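Local coordinates for spore coat polysaccharide biosynthesis protein SpsE (PDB 1VLI) that probably acts as an N-acylneuraminate-9-phosphate synthase of the NeuB family and takes part in making the spore coat polysaccharide, at residues Asn158-Ser164 / Asn185-Met191. Sequence-based numbering, arbitrary orientation.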
ATOM      1  N   ASN A 158      15.096  -3.498  -7.323  1.00 64.56           N
ATOM      2  CA  ASN A 158      14.880  -3.028  -8.692  1.00 64.45           C
ATOM      3  C   ASN A 158      13.597  -3.405  -9.434  1.00 61.99           C
ATOM      4  O   ASN A 158      13.542  -3.448 -10.654  1.00 60.74           O
ATOM      5  CB  ASN A 158      16.127  -3.176  -9.561  1.00 65.24           C
ATOM      6  CG  ASN A 158      16.772  -1.810  -9.853  1.00 81.84           C
ATOM      7  OD1 ASN A 158      17.823  -1.498  -9.276  1.00 91.88           O
ATOM      8  ND2 ASN A 158      16.107  -0.960 -10.704  1.00 70.14           N
ATOM      9  N   ARG A 159      12.542  -3.608  -8.676  1.00 62.37           N
ATOM     10  CA  ARG A 159      11.249  -3.809  -9.254  1.00 61.95           C
ATOM     11  C   ARG A 159      10.390  -2.567  -9.060  1.00 62.43           C
ATOM     12  O   ARG A 159      10.701  -1.687  -8.225  1.00 60.18           O
ATOM     13  CB  ARG A 159      10.617  -5.045  -8.629  1.00 66.08           C
ATOM     14  CG  ARG A 159      11.194  -6.339  -9.199  1.00 71.18           C
ATOM     15  CD  ARG A 159      10.852  -6.521 -10.704  1.00 89.25           C
ATOM     16  NE  ARG A 159      11.683  -7.527 -11.370  1.00102.13           N
ATOM     17  CZ  ARG A 159      12.898  -7.297 -11.876  1.00105.66           C
ATOM     18  NH1 ARG A 159      13.451  -6.083 -11.803  1.00103.88           N
ATOM     19  NH2 ARG A 159      13.565  -8.290 -12.454  1.00102.17           N
ATOM     20  N   PRO A 160       9.334  -2.461  -9.857  1.00 60.17           N
ATOM     21  CA  PRO A 160       8.382  -1.389  -9.680  1.00 59.63           C
ATOM     22  C   PRO A 160       7.863  -1.281  -8.242  1.00 58.95           C
ATOM     23  O   PRO A 160       7.751  -2.274  -7.516  1.00 55.73           O
ATOM     24  CB  PRO A 160       7.267  -1.774 -10.647  1.00 58.99           C
ATOM     25  CG  PRO A 160       7.997  -2.462 -11.733  1.00 58.28           C
ATOM     26  CD  PRO A 160       8.998  -3.307 -11.019  1.00 58.55           C
HETATM   27  N   MSE A 161       7.534  -0.057  -7.847  1.00 58.92           N
HETATM   28  CA  MSE A 161       7.034   0.181  -6.517  1.00 56.33           C
HETATM   29  C   MSE A 161       5.804   1.020  -6.547  1.00 55.64           C
HETATM   30  O   MSE A 161       5.759   2.029  -7.265  1.00 57.48           O
HETATM   31  CB  MSE A 161       8.119   0.798  -5.727  1.00 53.32           C
HETATM   32  CG  MSE A 161       9.048  -0.306  -5.307  1.00 57.38           C
HETATM   33 SE   MSE A 161      10.398   0.149  -4.160  1.00 71.19          SE
HETATM   34  CE  MSE A 161       9.406   0.713  -2.524  1.00 63.15           C
ATOM     35  N   ILE A 162       4.770   0.553  -5.857  1.00 54.72           N
ATOM     36  CA  ILE A 162       3.502   1.286  -5.796  1.00 56.24           C
ATOM     37  C   ILE A 162       3.271   1.660  -4.363  1.00 57.61           C
ATOM     38  O   ILE A 162       3.204   0.760  -3.512  1.00 59.61           O
ATOM     39  CB  ILE A 162       2.342   0.407  -6.255  1.00 58.32           C
ATOM     40  CG1 ILE A 162       2.640  -0.213  -7.620  1.00 54.65           C
ATOM     41  CG2 ILE A 162       1.038   1.212  -6.297  1.00 47.61           C
ATOM     42  CD1 ILE A 162       1.668  -1.311  -7.992  1.00 55.18           C
ATOM     43  N   PHE A 163       3.183   2.957  -4.063  1.00 55.58           N
ATOM     44  CA  PHE A 163       2.919   3.314  -2.668  1.00 53.02           C
ATOM     45  C   PHE A 163       1.674   4.168  -2.481  1.00 54.16           C
ATOM     46  O   PHE A 163       1.315   4.955  -3.344  1.00 60.18           O
ATOM     47  CB  PHE A 163       4.162   3.808  -1.927  1.00 48.30           C
ATOM     48  CG  PHE A 163       4.614   5.192  -2.303  1.00 58.98           C
ATOM     49  CD1 PHE A 163       4.045   6.338  -1.688  1.00 48.63           C
ATOM     50  CD2 PHE A 163       5.652   5.368  -3.213  1.00 52.62           C
ATOM     51  CE1 PHE A 163       4.506   7.592  -1.978  1.00 45.11           C
ATOM     52  CE2 PHE A 163       6.108   6.654  -3.532  1.00 58.51           C
ATOM     53  CZ  PHE A 163       5.547   7.767  -2.900  1.00 41.97           C
ATOM     54  N   SER A 164       0.979   3.940  -1.376  1.00 50.71           N
ATOM     55  CA  SER A 164      -0.278   4.575  -1.139  1.00 51.87           C
ATOM     56  C   SER A 164      -0.088   5.769  -0.210  1.00 52.23           C
ATOM     57  O   SER A 164       0.919   5.877   0.484  1.00 53.02           O
ATOM     58  CB  SER A 164      -1.233   3.549  -0.568  1.00 51.19           C
ATOM     59  OG  SER A 164      -1.908   2.884  -1.631  1.00 66.77           O
ATOM     60  N   ASN A 185      16.323   3.339  -8.111  1.00 57.69           N
ATOM     61  CA  ASN A 185      15.077   2.833  -8.663  1.00 56.66           C
ATOM     62  C   ASN A 185      14.133   3.983  -9.033  1.00 58.48           C
ATOM     63  O   ASN A 185      13.700   4.729  -8.167  1.00 60.56           O
ATOM     64  CB  ASN A 185      14.422   1.887  -7.652  1.00 55.23           C
ATOM     65  CG  ASN A 185      13.289   1.078  -8.251  1.00 55.47           C
ATOM     66  OD1 ASN A 185      12.733   1.453  -9.267  1.00 63.06           O
ATOM     67  ND2 ASN A 185      12.946  -0.047  -7.620  1.00 62.41           N
ATOM     68  N   ASN A 186      13.812   4.126 -10.317  1.00 60.15           N
ATOM     69  CA  ASN A 186      12.912   5.182 -10.753  1.00 62.42           C
ATOM     70  C   ASN A 186      11.580   4.701 -11.320  1.00 61.10           C
ATOM     71  O   ASN A 186      10.912   5.465 -11.996  1.00 62.72           O
ATOM     72  CB  ASN A 186      13.612   6.221 -11.680  1.00 62.42           C
ATOM     73  CG  ASN A 186      14.121   5.619 -12.977  1.00 70.10           C
ATOM     74  N   GLN A 187      11.175   3.473 -10.994  1.00 60.10           N
ATOM     75  CA  GLN A 187       9.879   2.895 -11.430  1.00 57.97           C
ATOM     76  C   GLN A 187       8.856   2.978 -10.304  1.00 56.16           C
ATOM     77  O   GLN A 187       8.561   1.975  -9.638  1.00 52.40           O
ATOM     78  CB  GLN A 187      10.053   1.425 -11.847  1.00 57.59           C
ATOM     79  CG  GLN A 187      11.353   1.150 -12.593  1.00 60.01           C
ATOM     80  CD  GLN A 187      11.788  -0.304 -12.499  1.00 63.93           C
ATOM     81  OE1 GLN A 187      11.336  -1.109 -13.300  1.00 60.27           O
ATOM     82  NE2 GLN A 187      12.673  -0.642 -11.523  1.00 50.49           N
ATOM     83  N   ILE A 188       8.340   4.186 -10.085  1.00 56.58           N
ATOM     84  CA  ILE A 188       7.522   4.504  -8.905  1.00 54.44           C
ATOM     85  C   ILE A 188       6.124   4.914  -9.334  1.00 52.50           C
ATOM     86  O   ILE A 188       5.976   5.625 -10.319  1.00 49.99           O
ATOM     87  CB  ILE A 188       8.177   5.642  -8.137  1.00 56.56           C
ATOM     88  CG1 ILE A 188       9.573   5.241  -7.702  1.00 51.43           C
ATOM     89  CG2 ILE A 188       7.337   6.076  -6.938  1.00 54.25           C
ATOM     90  CD1 ILE A 188      10.408   6.423  -7.213  1.00 48.56           C
ATOM     91  N   ALA A 189       5.106   4.420  -8.620  1.00 53.44           N
ATOM     92  CA  ALA A 189       3.702   4.829  -8.810  1.00 53.05           C
ATOM     93  C   ALA A 189       3.185   5.239  -7.435  1.00 54.79           C
ATOM     94  O   ALA A 189       3.475   4.564  -6.435  1.00 54.97           O
ATOM     95  CB  ALA A 189       2.847   3.714  -9.385  1.00 46.77           C
ATOM     96  N   ILE A 190       2.417   6.324  -7.394  1.00 53.10           N
ATOM     97  CA  ILE A 190       1.956   6.915  -6.125  1.00 52.99           C
ATOM     98  C   ILE A 190       0.436   6.871  -6.166  1.00 52.64           C
ATOM     99  O   ILE A 190      -0.146   7.431  -7.075  1.00 50.77           O
ATOM    100  CB  ILE A 190       2.436   8.390  -6.032  1.00 54.36           C
ATOM    101  CG1 ILE A 190       3.968   8.468  -6.161  1.00 56.69           C
ATOM    102  CG2 ILE A 190       1.952   9.050  -4.728  1.00 49.47           C
ATOM    103  CD1 ILE A 190       4.556   9.847  -5.971  1.00 52.37           C
HETATM  104  N   MSE A 191      -0.205   6.179  -5.218  1.00 51.85           N
HETATM  105  CA  MSE A 191      -1.665   6.093  -5.215  1.00 50.98           C
HETATM  106  C   MSE A 191      -2.241   7.144  -4.264  1.00 53.44           C
HETATM  107  O   MSE A 191      -1.825   7.242  -3.132  1.00 57.44           O
HETATM  108  CB  MSE A 191      -2.156   4.730  -4.784  1.00 49.57           C
HETATM  109  CG  MSE A 191      -1.484   3.507  -5.511  1.00 50.72           C
HETATM  110 SE   MSE A 191      -1.979   3.445  -7.368  1.00 61.36          SE
HETATM  111  CE  MSE A 191      -3.738   2.614  -7.196  1.00 66.65           C
TER
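The ring of F163 reaches across the strand pair and leans against I188 and I190. Its chi1 of 74° sets CG between the backbone N and the carbonyl carbon and swings the ring toward the second strand. F163 CE2 meets I188 CG2 at 3.7 Å. F163 CZ meets I190 CG1, also at 3.7 Å, and these two side chains run side by side in the same direction. On the opposite face of the sheet, I162 CG2 packs against M191 CG at 3.5 Å. S164 OG lies near M191 CB, and its hydrogen bond is with K139 NZ.

Four backbone hydrogen bonds of a parallel ladder join the strands, from M161 N to Q187 O through M191 N to F163 O.

Two side-chain amides fasten the loops before the strands. N185 ND2 gives a nearly straight bond to R159 O (2.8 Å) and a second to A155 O, at the end of helix 148-155. N185 OD1 accepts from Q187 N, which makes an Asx turn, and from Q187 NE2 on the opposite face of its plane. Q187 NE2 also bonds N158 O (3.1 Å) from above the carbonyl plane, while R159 NH1 comes from the opposite face.

The contact is the parallel strand pairing of one beta-alpha-beta unit of the TIM barrel. Helix 170-181 links the strands and packs on I188. Strands 138-140 and 220-225 flank the pair, and F16 of strand 15-18 touches P160, Q187 and A189.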